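Local coordinates for protein gluconate kinase (Lactobacillus acidophilus, PDB 3LL3) that probably phosphorylates a sugar substrate at the expense of ATP, as a carbohydrate kinase of the FGGY family that binds d-xylulose and ATP, at residues W305-Q308 against D314-P317. Numbering follows the deposited sequence.
Sequences WARQ and DETP. With ATP (adenosine-5'-triphosphate), chain C.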
loop_
_atom_site.group_PDB
_atom_site.type_symbol
_atom_site.label_atom_id
_atom_site.label_comp_id
_atom_site.label_asym_id
_atom_site.label_seq_id
_atom_site.Cartn_x
_atom_site.Cartn_y
_atom_site.Cartn_z
ATOM N N TRP A 305 -15.657 -2.280 0.442
ATOM C CA TRP A 305 -14.868 -1.200 -0.159
ATOM C C TRP A 305 -14.022 -1.703 -1.330
ATOM O O TRP A 305 -13.995 -1.079 -2.390
ATOM C CB TRP A 305 -13.976 -0.497 0.871
ATOM C CG TRP A 305 -12.952 0.399 0.229
ATOM C CD1 TRP A 305 -13.103 1.722 -0.104
ATOM C CD2 TRP A 305 -11.618 0.038 -0.168
ATOM N NE1 TRP A 305 -11.939 2.204 -0.672
ATOM C CE2 TRP A 305 -11.018 1.191 -0.727
ATOM C CE3 TRP A 305 -10.871 -1.146 -0.095
ATOM C CZ2 TRP A 305 -9.708 1.192 -1.218
ATOM C CZ3 TRP A 305 -9.567 -1.143 -0.588
ATOM C CH2 TRP A 305 -9.000 0.022 -1.145
ATOM N N ALA A 306 -13.326 -2.821 -1.134
ATOM C CA ALA A 306 -12.464 -3.377 -2.178
ATOM C C ALA A 306 -13.249 -3.817 -3.408
ATOM O O ALA A 306 -12.776 -3.671 -4.533
ATOM C CB ALA A 306 -11.632 -4.534 -1.645
ATOM N N ARG A 307 -14.445 -4.354 -3.172
ATOM C CA ARG A 307 -15.308 -4.861 -4.235
ATOM C C ARG A 307 -15.736 -3.727 -5.156
ATOM O O ARG A 307 -15.753 -3.890 -6.378
ATOM C CB ARG A 307 -16.543 -5.559 -3.639
ATOM C CG ARG A 307 -17.563 -6.003 -4.667
ATOM C CD ARG A 307 -18.762 -6.699 -4.030
ATOM N NE ARG A 307 -19.589 -5.773 -3.262
ATOM C CZ ARG A 307 -20.198 -4.705 -3.777
ATOM N NH1 ARG A 307 -20.073 -4.411 -5.065
ATOM N NH2 ARG A 307 -20.929 -3.916 -3.002
ATOM N N GLN A 308 -16.071 -2.585 -4.559
ATOM C CA GLN A 308 -16.499 -1.406 -5.304
ATOM C C GLN A 308 -15.348 -0.597 -5.889
ATOM O O GLN A 308 -15.525 0.101 -6.885
ATOM C CB GLN A 308 -17.283 -0.462 -4.395
ATOM C CG GLN A 308 -18.652 -0.959 -3.955
ATOM C CD GLN A 308 -19.486 0.168 -3.385
ATOM O OE1 GLN A 308 -19.612 0.315 -2.160
ATOM N NE2 GLN A 308 -20.032 1.004 -4.275
ATOM N N ASP A 314 -20.773 -2.922 -9.801
ATOM C CA ASP A 314 -21.585 -3.962 -10.445
ATOM C C ASP A 314 -20.958 -5.327 -10.213
ATOM O O ASP A 314 -21.505 -6.354 -10.593
ATOM C CB ASP A 314 -21.710 -3.707 -11.950
ATOM C CG ASP A 314 -22.589 -2.508 -12.270
ATOM O OD1 ASP A 314 -23.205 -1.953 -11.326
ATOM O OD2 ASP A 314 -22.658 -2.131 -13.468
ATOM N N GLU A 315 -19.788 -5.319 -9.599
ATOM C CA GLU A 315 -19.112 -6.535 -9.218
ATOM C C GLU A 315 -19.791 -7.158 -8.007
ATOM O O GLU A 315 -19.850 -6.516 -6.961
ATOM C CB GLU A 315 -17.705 -6.170 -8.798
ATOM C CG GLU A 315 -16.797 -7.346 -8.723
ATOM C CD GLU A 315 -16.316 -7.759 -10.090
ATOM O OE1 GLU A 315 -16.733 -7.139 -11.105
ATOM O OE2 GLU A 315 -15.505 -8.703 -10.139
ATOM N N THR A 316 -20.277 -8.394 -8.130
ATOM C CA THR A 316 -20.906 -9.093 -6.997
ATOM C C THR A 316 -19.834 -9.617 -6.042
ATOM O O THR A 316 -18.680 -9.743 -6.427
ATOM C CB THR A 316 -21.797 -10.292 -7.453
ATOM O OG1 THR A 316 -20.981 -11.293 -8.078
ATOM C CG2 THR A 316 -22.874 -9.838 -8.421
ATOM N N PRO A 317 -20.205 -9.898 -4.782
ATOM C CA PRO A 317 -19.244 -10.534 -3.876
ATOM C C PRO A 317 -18.681 -11.813 -4.478
ATOM O O PRO A 317 -17.472 -12.060 -4.409
ATOM C CB PRO A 317 -20.103 -10.855 -2.654
ATOM C CG PRO A 317 -21.091 -9.732 -2.614
ATOM C CD PRO A 317 -21.390 -9.396 -4.060
HETATM P PG ATP C . -26.233 -8.387 11.270
HETATM O O1G ATP C . -26.963 -8.227 9.786
HETATM O O2G ATP C . -26.527 -9.900 11.891
HETATM O O3G ATP C . -26.716 -7.343 12.171
HETATM P PB ATP C . -23.966 -7.534 9.740
HETATM O O1B ATP C . -22.343 -7.458 9.995
HETATM O O2B ATP C . -24.539 -6.220 9.479
HETATM O O3B ATP C . -24.597 -8.227 11.111
HETATM P PA ATP C . -23.550 -9.789 7.877
HETATM O O1A ATP C . -23.033 -10.864 9.001
HETATM O O2A ATP C . -24.433 -10.399 6.891
HETATM O O3A ATP C . -24.390 -8.478 8.443
HETATM O "O5'" ATP C . -22.203 -9.267 7.091
HETATM C "C5'" ATP C . -22.330 -8.186 6.197
HETATM C "C4'" ATP C . -21.124 -8.181 5.290
HETATM O "O4'" ATP C . -20.889 -9.311 4.464
HETATM C "C3'" ATP C . -20.745 -6.918 4.460
HETATM O "O3'" ATP C . -19.842 -6.053 5.083
HETATM C "C2'" ATP C . -20.372 -7.487 3.043
HETATM O "O2'" ATP C . -19.360 -6.758 2.404
HETATM C "C1'" ATP C . -20.061 -8.924 3.402
HETATM N N9 ATP C . -20.365 -9.876 2.344
HETATM C C8 ATP C . -21.518 -10.023 1.662
HETATM N N7 ATP C . -21.354 -11.165 0.829
HETATM C C5 ATP C . -20.064 -11.697 1.060
HETATM C C6 ATP C . -19.382 -12.815 0.528
HETATM N N6 ATP C . -20.059 -13.674 -0.435
HETATM N N1 ATP C . -18.142 -13.104 0.937
HETATM C C2 ATP C . -17.505 -12.323 1.875
HETATM N N3 ATP C . -18.180 -11.230 2.389
HETATM C C4 ATP C . -19.444 -10.935 1.974
#
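At the adenine end of the ATP pocket, in the helix-loop-helix of the C-terminal FGGY domain, Arg307 reaches from helix 300-311 onto Glu315 of the connecting loop and Pro317, the first residue of helix 317-325. Its chain leaves the helix extended, with chi1 and chi2 both anti, then the bend at chi3 (69°) curls it round the Glu315 carbonyl O, which lies 3.1 Å from Arg307 CD. Arg307 NH1 donates a hydrogen bond to that O of Glu315 (2.8 Å); the N-H is bent away from a straight line (136°), and the oxygen sits some 29° out of the guanidinium plane. The arginine's CD runs aslant across the start of the proline ring, 3.6 Å from Pro317 N and 3.8 Å from Pro317 CD. Glu315 sets its CB 4.1 Å from Arg307 CG, but the end of its side chain leads away, and the bond across the contact is to its main-chain O, not its carboxylate. The proline ring is shared between two partners: CD borders the arginine, while CB lies 3.6 Å from ATP N6, and CB and CG both approach N7. Arg307 is thus a second-shell neighbour of the nucleotide. Trp305 hydrogen-bonds through NE1 to the carbonyl O of His363 of the second subunit. Thr316 N-caps helix 317-325 through OG1 to the backbone N of Asp319, and Phe320 of that helix packs against Ala306 and Arg307 of helix 300-311.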